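Local structure of octenoyl-CoA reductase/carboxylase (Streptomyces sp., 4A0S) at residues 91-96 / 167-172; 23-28 / 110-115. The protein catalyses the NADPH-dependent reductive carboxylation of 2-octenoyl-CoA, an unusual carbon fixation that supplies a polyketide extender unit for cinnabaramide biosynthesis. All blocks are in the same frame, centred on the assembly; numbering follows the deposited sequence.

Overall arrangement
Contacts 1 and 2 are neighbours, their centres about 11 Å apart, on the same side of the chain's centre. Along the sequence their segments alternate: strand 24-31 comes first, then helix 89-97, strand 110-112 and finally the loop between strands 162-163 and 176-180. Segments 91-96, 110-115 and 167-172 belong to the GroES-like domain. Strand 110-112 is the common element: residues 110-115 meet segment 23-28 in contact 2, while the same strand is joined by hydrogen bonds to the loop of contact 1 and packs against helix 89-97. The two buried contacts thus connect strand 24-31, through strand 110-112, with the coenzyme A pocket, which contact 1 helps to line.

Contact 1: 91-96 / 167-172. With CO8 (octanoyl-coenzyme A), chain E.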
loop_
_atom_site.group_PDB
_atom_site.type_symbol
_atom_site.label_atom_id
_atom_site.label_comp_id
_atom_site.label_asym_id
_atom_site.label_seq_id
_atom_site.Cartn_x
_atom_site.Cartn_y
_atom_site.Cartn_z
ATOM N N HIS A 91 5.814 4.168 -36.322
ATOM C CA HIS A 91 5.824 5.423 -35.585
ATOM C C HIS A 91 6.529 5.221 -34.244
ATOM O O HIS A 91 7.288 6.085 -33.803
ATOM C CB HIS A 91 4.401 5.945 -35.374
ATOM C CG HIS A 91 4.317 7.084 -34.403
ATOM N ND1 HIS A 91 4.743 8.365 -34.710
ATOM C CD2 HIS A 91 3.868 7.132 -33.126
ATOM C CE1 HIS A 91 4.553 9.151 -33.663
ATOM N NE2 HIS A 91 4.025 8.427 -32.689
ATOM N N PHE A 92 6.289 4.071 -33.608
ATOM C CA PHE A 92 6.942 3.750 -32.332
ATOM C C PHE A 92 8.422 3.491 -32.498
ATOM O O PHE A 92 9.235 3.940 -31.682
ATOM C CB PHE A 92 6.270 2.569 -31.634
ATOM C CG PHE A 92 4.777 2.706 -31.540
ATOM C CD1 PHE A 92 4.197 3.914 -31.156
ATOM C CD2 PHE A 92 3.958 1.638 -31.864
ATOM C CE1 PHE A 92 2.809 4.047 -31.089
ATOM C CE2 PHE A 92 2.558 1.754 -31.798
ATOM C CZ PHE A 92 1.992 2.957 -31.416
ATOM N N LEU A 93 8.758 2.792 -33.576
ATOM C CA LEU A 93 10.133 2.470 -33.878
ATOM C C LEU A 93 10.899 3.763 -34.081
ATOM O O LEU A 93 12.029 3.905 -33.615
ATOM C CB LEU A 93 10.218 1.566 -35.107
ATOM C CG LEU A 93 9.576 0.179 -34.969
ATOM C CD1 LEU A 93 9.763 -0.623 -36.248
ATOM C CD2 LEU A 93 10.132 -0.586 -33.773
ATOM N N LYS A 94 10.262 4.722 -34.744
ATOM C CA LYS A 94 10.894 6.005 -34.991
ATOM C C LYS A 94 11.041 6.814 -33.708
ATOM O O LYS A 94 12.059 7.464 -33.499
ATOM C CB LYS A 94 10.122 6.778 -36.058
ATOM C CG LYS A 94 10.300 6.187 -37.446
ATOM C CD LYS A 94 9.671 7.039 -38.540
ATOM C CE LYS A 94 10.299 6.703 -39.906
ATOM N NZ LYS A 94 11.779 6.975 -40.001
ATOM N N GLN A 95 10.027 6.764 -32.853
ATOM C CA GLN A 95 10.083 7.422 -31.556
ATOM C C GLN A 95 11.209 6.800 -30.735
ATOM O O GLN A 95 11.981 7.496 -30.093
ATOM C CB GLN A 95 8.770 7.237 -30.792
ATOM C CG GLN A 95 7.604 8.113 -31.253
ATOM C CD GLN A 95 6.402 8.004 -30.318
ATOM O OE1 GLN A 95 5.807 6.925 -30.166
ATOM N NE2 GLN A 95 6.042 9.125 -29.679
ATOM N N ASN A 96 11.249 5.473 -30.742
ATOM C CA ASN A 96 12.286 4.712 -30.080
ATOM C C ASN A 96 13.653 5.207 -30.579
ATOM O O ASN A 96 14.488 5.654 -29.786
ATOM C CB ASN A 96 12.067 3.228 -30.396
ATOM C CG ASN A 96 13.025 2.300 -29.667
ATOM O OD1 ASN A 96 14.096 2.709 -29.192
ATOM N ND2 ASN A 96 12.641 1.023 -29.588
ATOM N N GLU A 167 6.873 -1.747 -29.769
ATOM C CA GLU A 167 7.579 -0.462 -29.856
ATOM C C GLU A 167 9.074 -0.664 -30.041
ATOM O O GLU A 167 9.835 0.304 -30.063
ATOM C CB GLU A 167 7.336 0.403 -28.615
ATOM C CG GLU A 167 5.923 0.933 -28.487
ATOM C CD GLU A 167 5.114 0.201 -27.445
ATOM O OE1 GLU A 167 5.707 -0.595 -26.692
ATOM O OE2 GLU A 167 3.875 0.443 -27.353
ATOM N N THR A 168 9.506 -1.914 -30.134
ATOM C CA THR A 168 10.890 -2.188 -30.457
ATOM C C THR A 168 10.937 -3.124 -31.626
ATOM O O THR A 168 9.994 -3.856 -31.887
ATOM C CB THR A 168 11.717 -2.830 -29.308
ATOM O OG1 THR A 168 11.529 -4.243 -29.288
ATOM C CG2 THR A 168 11.384 -2.214 -27.955
ATOM N N ASN A 169 12.069 -3.113 -32.302
ATOM C CA ASN A 169 12.278 -4.034 -33.369
ATOM C C ASN A 169 12.888 -5.302 -32.798
ATOM O O ASN A 169 13.108 -5.421 -31.581
ATOM C CB ASN A 169 13.203 -3.423 -34.416
ATOM C CG ASN A 169 12.773 -3.760 -35.820
ATOM O OD1 ASN A 169 12.371 -4.895 -36.103
ATOM N ND2 ASN A 169 12.856 -2.781 -36.718
ATOM N N PHE A 170 13.157 -6.243 -33.690
ATOM C CA PHE A 170 13.927 -7.445 -33.355
ATOM C C PHE A 170 13.166 -8.292 -32.356
ATOM O O PHE A 170 13.729 -8.853 -31.415
ATOM C CB PHE A 170 15.346 -7.090 -32.897
ATOM C CG PHE A 170 15.941 -5.942 -33.670
ATOM C CD1 PHE A 170 16.036 -6.010 -35.063
ATOM C CD2 PHE A 170 16.377 -4.796 -33.018
ATOM C CE1 PHE A 170 16.559 -4.932 -35.810
ATOM C CE2 PHE A 170 16.910 -3.719 -33.729
ATOM C CZ PHE A 170 17.002 -3.791 -35.146
ATOM N N GLY A 171 11.860 -8.366 -32.598
ATOM C CA GLY A 171 10.981 -9.188 -31.814
ATOM C C GLY A 171 11.207 -10.681 -31.989
ATOM O O GLY A 171 12.076 -11.126 -32.754
ATOM N N GLY A 172 10.392 -11.448 -31.275
ATOM C CA GLY A 172 10.602 -12.876 -31.143
ATOM C C GLY A 172 9.971 -13.764 -32.198
ATOM O O GLY A 172 10.196 -14.969 -32.183
HETATM N N1A CO8 E . 0.266 6.617 -39.427
HETATM C C2A CO8 E . 1.401 7.160 -38.984
HETATM N N3A CO8 E . 1.451 7.800 -37.821
HETATM C C4A CO8 E . 0.334 7.903 -37.067
HETATM C C5A CO8 E . -0.868 7.348 -37.489
HETATM C C6A CO8 E . -0.885 6.688 -38.715
HETATM N N6A CO8 E . -2.015 6.130 -39.160
HETATM N N7A CO8 E . -1.787 7.595 -36.555
HETATM C C8A CO8 E . -1.190 8.284 -35.580
HETATM N N9A CO8 E . 0.102 8.473 -35.893
HETATM C C1B CO8 E . 1.152 9.183 -35.115
HETATM C C2B CO8 E . 0.984 10.703 -35.216
HETATM O O2B CO8 E . 2.280 11.336 -35.311
HETATM C C3B CO8 E . 0.317 11.015 -33.879
HETATM O O3B CO8 E . 0.585 12.353 -33.484
HETATM P P3B CO8 E . -0.622 13.408 -33.709
HETATM O O7A CO8 E . 0.016 14.651 -34.546
HETATM O O8A CO8 E . -1.705 12.792 -34.785
HETATM O O9A CO8 E . -1.278 13.783 -32.440
HETATM C C4B CO8 E . 0.968 10.022 -32.923
HETATM O O4B CO8 E . 1.088 8.821 -33.698
HETATM C C5B CO8 E . 0.029 9.624 -31.778
HETATM O O5B CO8 E . 0.649 8.587 -30.990
HETATM P P1A CO8 E . 1.895 8.962 -29.990
HETATM O O1A CO8 E . 2.330 7.539 -29.260
HETATM O O2A CO8 E . 3.089 9.548 -30.678
HETATM O O3A CO8 E . 1.304 10.077 -28.935
HETATM P P2A CO8 E . 0.580 9.845 -27.481
HETATM O O4A CO8 E . -0.575 10.941 -27.365
HETATM O O5A CO8 E . 1.518 9.887 -26.311
HETATM O O6A CO8 E . -0.206 8.415 -27.572
HETATM C CBP CO8 E . -0.925 6.181 -26.836
HETATM C CCP CO8 E . -0.228 7.508 -26.452
HETATM C CDP CO8 E . -2.420 6.510 -26.989
HETATM C CEP CO8 E . -0.752 5.216 -25.662
HETATM C CAP CO8 E . -0.300 5.614 -28.156
HETATM O OAP CO8 E . 1.162 5.538 -28.119
HETATM C C9P CO8 E . -0.904 4.259 -28.617
HETATM O O9P CO8 E . -2.030 4.243 -29.128
HETATM N N8P CO8 E . -0.130 3.159 -28.463
HETATM C C7P CO8 E . -0.549 1.810 -28.946
HETATM C C6P CO8 E . -1.083 0.849 -27.847
HETATM C C5P CO8 E . -2.314 0.093 -28.402
HETATM O O5P CO8 E . -3.320 0.719 -28.727
HETATM N N4P CO8 E . -2.251 -1.208 -28.676
HETATM C C3P CO8 E . -1.282 -2.216 -28.262
HETATM C C2P CO8 E . -2.129 -3.069 -27.306
HETATM S S1P CO8 E . -1.400 -3.141 -25.627
HETATM C "C1'" CO8 E . -0.720 -4.729 -25.728
HETATM O "O1'" CO8 E . -1.186 -5.621 -26.460
HETATM C "C2'" CO8 E . 0.402 -4.897 -24.945
HETATM C "C3'" CO8 E . 1.090 -6.086 -24.861
HETATM C "C4'" CO8 E . 2.197 -6.172 -24.007
HETATM C "C5'" CO8 E . 2.784 -4.850 -23.538
HETATM C "C6'" CO8 E . 4.066 -5.235 -22.769
HETATM C "C7'" CO8 E . 4.593 -4.029 -22.044
HETATM C "C8'" CO8 E . 5.934 -4.415 -21.412
#
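F92 of helix 89-97 and E167 bring their CA atoms to 4.9 Å where an irregular loop runs past the helix. One turn further on, N96 ND2 donates to the backbone O of E167 at 2.9 Å, on a lone pair and with an N-H...O angle of 158°. CG of N96 stands anti to the backbone N (chi1 -175°), and from there ND2 meets the E167 oxygen nearly in the amide plane. L93 supplies the apolar part: CD2 lies 3.4 Å from T168 C, and the side chain crosses that of N169 at about a right angle. The carboxamide of N169 is held by V112 N and Y110 O. E167 CG packs on F92 CB at 3.6 Å, then the chain bends, and OE1 accepts from A163 N.

In this GroES-like domain the helix also lines the acyl-CoA pocket. H91 NE2 donates to O2A of the octanoyl-CoA diphosphate across a very short 2.5 Å, while ribose O4B sits over one imidazole face and Q95 CG over the opposite one. An alanine in place of H91 would probably leave O2A without this N-H donor and open a gap beside the ribose. F92 CZ approaches N8P of the pantetheine arm at 3.6 Å, and Y349, R293 and R286 of the second subunit bind the same ligand.

Contact 2: 23-28 / 110-115; sequences DTYLAL and YHVLGS
Strand 24-31 gathers the partners of a small, curled antiparallel sheet, and where its residues L28 and A27 meet V112 and L113 of the segment 110-115 the curl is pronounced. The short segments 24-28 and 110-112 pass at 6.9 Å with their directions 87° apart, so the pairing is confined to one end. There L113 N donates to L28 O at 3.2 Å, with an N-H...O angle of 155°. The same carbonyl oxygen lies 3.5 Å from V112 CA, so the hydrogen bond from L113 is supplemented by a weaker CA-H...O contact from the residue before it.

V112 fills the angle between the crossing strands. Both of its methyls, CG1 and CG2, lie 3.6 Å from A27 CB, so the branched end straddles the small alanine. Y25 reaches V112 tip to tip: its OH stands 3.9 Å from V112 CG2, and CG1 lies at the ring's edge, near its plane. CG of Y25 lies between the backbone N and the carbonyl carbon (chi1 64°), a crowded position that starts the ring on its way to V112. A water 2.7 Å from Y25 OH also makes a weak link to Y110 OH, joining the two buried phenols.

On the other side of the strand, H111 is fixed by its two ring nitrogens, with ND1 bound to T89 OG1 and NE2 to T168 O; L113 CD2 sits over the centre of this imidazole. Strand 24-31 has further backbone partners, Y25 with V55, A27 with G53 and L28 with L173. At this site the shared L28 carbonyl marks the corner and V112 is wedged in the angle. Paired strands running at nearly a right angle are what a strongly curled antiparallel sheet gives, here bringing strand 110-112 of the GroES-like domain against the first strand of the chain, 24-31.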
loop_
_atom_site.group_PDB
_atom_site.type_symbol
_atom_site.label_atom_id
_atom_site.label_comp_id
_atom_site.label_asym_id
_atom_site.label_seq_id
_atom_site.Cartn_x
_atom_site.Cartn_y
_atom_site.Cartn_z
ATOM N N ASP A 23 24.437 -12.984 -40.926
ATOM C CA ASP A 23 24.239 -11.602 -41.360
ATOM C C ASP A 23 22.770 -11.250 -41.404
ATOM O O ASP A 23 22.396 -10.079 -41.305
ATOM C CB ASP A 23 24.798 -11.429 -42.774
ATOM C CG ASP A 23 26.302 -11.401 -42.799
ATOM O OD1 ASP A 23 26.902 -11.289 -41.706
ATOM O OD2 ASP A 23 26.882 -11.479 -43.904
ATOM N N THR A 24 21.947 -12.263 -41.633
ATOM C CA THR A 24 20.506 -12.065 -41.742
ATOM C C THR A 24 19.803 -13.179 -41.002
ATOM O O THR A 24 20.399 -14.196 -40.662
ATOM C CB THR A 24 20.010 -12.076 -43.216
ATOM O OG1 THR A 24 20.098 -13.401 -43.740
ATOM C CG2 THR A 24 20.827 -11.125 -44.101
ATOM N N TYR A 25 18.521 -12.989 -40.746
ATOM C CA TYR A 25 17.747 -14.069 -40.194
ATOM C C TYR A 25 16.323 -13.997 -40.666
ATOM O O TYR A 25 15.854 -12.937 -41.077
ATOM C CB TYR A 25 17.839 -14.093 -38.667
ATOM C CG TYR A 25 17.259 -12.896 -37.977
ATOM C CD1 TYR A 25 18.048 -11.791 -37.721
ATOM C CD2 TYR A 25 15.928 -12.877 -37.560
ATOM C CE1 TYR A 25 17.552 -10.694 -37.075
ATOM C CE2 TYR A 25 15.403 -11.759 -36.906
ATOM C CZ TYR A 25 16.226 -10.675 -36.674
ATOM O OH TYR A 25 15.761 -9.558 -36.031
ATOM N N LEU A 26 15.648 -15.140 -40.601
ATOM C CA LEU A 26 14.234 -15.247 -40.966
ATOM C C LEU A 26 13.363 -14.582 -39.902
ATOM O O LEU A 26 13.503 -14.833 -38.699
ATOM C CB LEU A 26 13.847 -16.717 -41.138
ATOM C CG LEU A 26 12.454 -17.063 -41.675
ATOM C CD1 LEU A 26 12.271 -16.466 -43.057
ATOM C CD2 LEU A 26 12.271 -18.571 -41.720
ATOM N N ALA A 27 12.466 -13.721 -40.345
ATOM C CA ALA A 27 11.628 -12.991 -39.403
ATOM C C ALA A 27 10.247 -12.737 -39.956
ATOM O O ALA A 27 10.093 -12.396 -41.129
ATOM C CB ALA A 27 12.278 -11.668 -39.043
ATOM N N LEU A 28 9.257 -12.894 -39.083
ATOM C CA LEU A 28 7.926 -12.403 -39.334
ATOM C C LEU A 28 8.019 -10.917 -39.111
ATOM O O LEU A 28 8.402 -10.475 -38.028
ATOM C CB LEU A 28 6.920 -13.011 -38.360
ATOM C CG LEU A 28 5.458 -12.741 -38.724
ATOM C CD1 LEU A 28 5.025 -13.542 -39.977
ATOM C CD2 LEU A 28 4.579 -13.037 -37.532
ATOM N N TYR A 110 11.627 -2.449 -41.968
ATOM C CA TYR A 110 10.967 -3.682 -41.587
ATOM C C TYR A 110 10.780 -3.628 -40.083
ATOM O O TYR A 110 11.545 -2.963 -39.372
ATOM C CB TYR A 110 11.822 -4.898 -41.965
ATOM C CG TYR A 110 13.204 -4.884 -41.351
ATOM C CD1 TYR A 110 14.261 -4.202 -41.963
ATOM C CD2 TYR A 110 13.451 -5.545 -40.143
ATOM C CE1 TYR A 110 15.543 -4.179 -41.376
ATOM C CE2 TYR A 110 14.723 -5.531 -39.559
ATOM C CZ TYR A 110 15.752 -4.850 -40.179
ATOM O OH TYR A 110 16.994 -4.853 -39.588
ATOM N N HIS A 111 9.750 -4.307 -39.602
ATOM C CA HIS A 111 9.566 -4.444 -38.186
ATOM C C HIS A 111 9.375 -5.899 -37.834
ATOM O O HIS A 111 8.370 -6.502 -38.208
ATOM C CB HIS A 111 8.378 -3.640 -37.710
ATOM C CG HIS A 111 8.203 -3.681 -36.229
ATOM N ND1 HIS A 111 7.102 -3.151 -35.597
ATOM C CD2 HIS A 111 9.000 -4.181 -35.252
ATOM C CE1 HIS A 111 7.231 -3.322 -34.294
ATOM N NE2 HIS A 111 8.371 -3.948 -34.060
ATOM N N VAL A 112 10.345 -6.447 -37.110
ATOM C CA VAL A 112 10.255 -7.817 -36.635
ATOM C C VAL A 112 9.433 -7.877 -35.357
ATOM O O VAL A 112 9.837 -7.386 -34.307
ATOM C CB VAL A 112 11.625 -8.445 -36.438
ATOM C CG1 VAL A 112 11.471 -9.928 -36.032
ATOM C CG2 VAL A 112 12.463 -8.290 -37.734
ATOM N N LEU A 113 8.270 -8.502 -35.486
ATOM C CA LEU A 113 7.260 -8.581 -34.428
ATOM C C LEU A 113 7.544 -9.717 -33.476
ATOM O O LEU A 113 8.475 -10.475 -33.686
ATOM C CB LEU A 113 5.889 -8.802 -35.060
ATOM C CG LEU A 113 5.499 -7.819 -36.161
ATOM C CD1 LEU A 113 4.069 -8.093 -36.523
ATOM C CD2 LEU A 113 5.674 -6.340 -35.728
ATOM N N GLY A 114 6.711 -9.850 -32.442
ATOM C CA GLY A 114 6.848 -10.952 -31.517
ATOM C C GLY A 114 7.309 -10.376 -30.206
ATOM O O GLY A 114 8.371 -9.761 -30.123
ATOM N N SER A 115 6.502 -10.581 -29.180
ATOM C CA SER A 115 6.694 -9.882 -27.924
ATOM C C SER A 115 6.965 -10.812 -26.769
ATOM O O SER A 115 7.225 -10.369 -25.656
ATOM C CB SER A 115 5.479 -9.019 -27.655
ATOM O OG SER A 115 5.376 -8.112 -28.729
HETATM O O HOH W 1 16.678 -7.754 -37.867
#